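Side-chain contact in haloacid dehalogenase-like hydrolase (Salmonella enterica subsp. enterica serovar Typhi, PDB 4EZE), which probably catalyses the magnesium-dependent hydrolysis of O-phosphoserine to serine and phosphate, the last step of L-serine biosynthesis: residues 241-244 against 245-248. Numbering follows the deposited sequence.
Sequences IMNA and ANKK
K247 N lies between two carbonyl oxygens, 3.0 Å from A244 O and 3.1 Å from N243 O, and both bonds are weak because the N-H points squarely at neither. A244 O is shared in turn, receiving a long, weak bond from K248 N in the i to i+4 pattern of an alpha helix. The stronger bond between the two segments is the cap: N246 N gives its hydrogen to N243 OD1 at 2.9 Å, with an N-H...O angle of 159° and the donor lying nearly in line with the C=O bond. A chi1 of 57° places N243 CG between the backbone N and the carbonyl carbon, turning OD1 over the start of helix 244-258. Asparagine is well suited to this N-cap, since its short side chain brings a carbonyl oxygen to a first-turn N-H whose i-4 residue lies before the helix. In the HAD hydrolase fold, this first turn carries the lysine whose ammonium end reaches the active site, its long aliphatic chain carrying a cation from the helix to the acidic cluster: K247 NZ forms a salt bridge with D274 and a longer, weaker ion pair with D114, the predicted nucleophile. Just before the cap, M242 is the centre of an inverse gamma turn. Its side chain crosses that of K247 at about a right angle, M242 CG meeting K247 CG at 3.8 Å, while M242 SD rests 3.5 Å from N246 O, a carbonyl that also accepts a hydrogen bond from T250 OG1.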
loop_
_atom_site.group_PDB
_atom_site.type_symbol
_atom_site.label_atom_id
_atom_site.label_comp_id
_atom_site.label_asym_id
_atom_site.label_seq_id
_atom_site.Cartn_x
_atom_site.Cartn_y
_atom_site.Cartn_z
ATOM N N ILE A 241 -7.440 4.567 20.018
ATOM C CA ILE A 241 -6.995 5.200 18.779
ATOM C C ILE A 241 -6.496 4.137 17.821
ATOM O O ILE A 241 -5.937 3.140 18.260
ATOM C CB ILE A 241 -5.898 6.250 19.069
ATOM C CG1 ILE A 241 -6.538 7.533 19.607
ATOM C CG2 ILE A 241 -5.061 6.550 17.835
ATOM C CD1 ILE A 241 -5.699 8.225 20.654
ATOM N N MET A 242 -6.698 4.358 16.521
ATOM C CA MET A 242 -6.274 3.420 15.490
ATOM C C MET A 242 -4.772 3.530 15.268
ATOM O O MET A 242 -4.327 4.201 14.349
ATOM C CB MET A 242 -7.005 3.718 14.178
ATOM C CG MET A 242 -6.680 2.759 13.032
ATOM S SD MET A 242 -7.539 1.154 13.109
ATOM C CE MET A 242 -9.055 1.538 12.216
ATOM N N ASN A 243 -3.989 2.887 16.118
ATOM C CA ASN A 243 -2.542 2.854 15.929
ATOM C C ASN A 243 -2.180 1.660 15.070
ATOM O O ASN A 243 -3.056 1.087 14.410
ATOM C CB ASN A 243 -1.806 2.778 17.278
ATOM C CG ASN A 243 -2.222 1.579 18.106
ATOM O OD1 ASN A 243 -2.877 0.649 17.614
ATOM N ND2 ASN A 243 -1.834 1.589 19.372
ATOM N N ALA A 244 -0.897 1.288 15.090
ATOM C CA ALA A 244 -0.367 0.287 14.170
ATOM C C ALA A 244 -0.970 -1.083 14.479
ATOM O O ALA A 244 -1.488 -1.767 13.596
ATOM C CB ALA A 244 1.159 0.248 14.229
ATOM N N ALA A 245 -0.924 -1.470 15.743
ATOM C CA ALA A 245 -1.484 -2.761 16.144
ATOM C C ALA A 245 -2.998 -2.812 15.862
ATOM O O ALA A 245 -3.549 -3.844 15.446
ATOM C CB ALA A 245 -1.167 -3.024 17.607
ATOM N N ASN A 246 -3.682 -1.688 16.035
ATOM C CA ASN A 246 -5.101 -1.690 15.680
ATOM C C ASN A 246 -5.429 -1.769 14.190
ATOM O O ASN A 246 -6.535 -2.163 13.810
ATOM C CB ASN A 246 -5.836 -0.536 16.331
ATOM C CG ASN A 246 -6.539 -0.965 17.599
ATOM O OD1 ASN A 246 -6.795 -0.159 18.494
ATOM N ND2 ASN A 246 -6.854 -2.250 17.679
ATOM N N LYS A 247 -4.480 -1.394 13.339
ATOM C CA LYS A 247 -4.720 -1.494 11.910
ATOM C C LYS A 247 -4.688 -2.963 11.528
ATOM O O LYS A 247 -5.537 -3.453 10.780
ATOM C CB LYS A 247 -3.707 -0.650 11.131
ATOM C CG LYS A 247 -4.127 0.809 11.049
ATOM C CD LYS A 247 -2.941 1.711 10.793
ATOM C CE LYS A 247 -2.481 1.613 9.358
ATOM N NZ LYS A 247 -1.260 2.441 9.202
ATOM N N LYS A 248 -3.723 -3.674 12.088
ATOM C CA LYS A 248 -3.668 -5.117 11.929
ATOM C C LYS A 248 -4.971 -5.766 12.443
ATOM O O LYS A 248 -5.621 -6.550 11.754
ATOM C CB LYS A 248 -2.460 -5.669 12.688
ATOM C CG LYS A 248 -2.576 -7.151 12.964
ATOM C CD LYS A 248 -1.299 -7.727 13.512
ATOM C CE LYS A 248 -1.461 -9.223 13.735
ATOM N NZ LYS A 248 -0.242 -9.708 14.429
#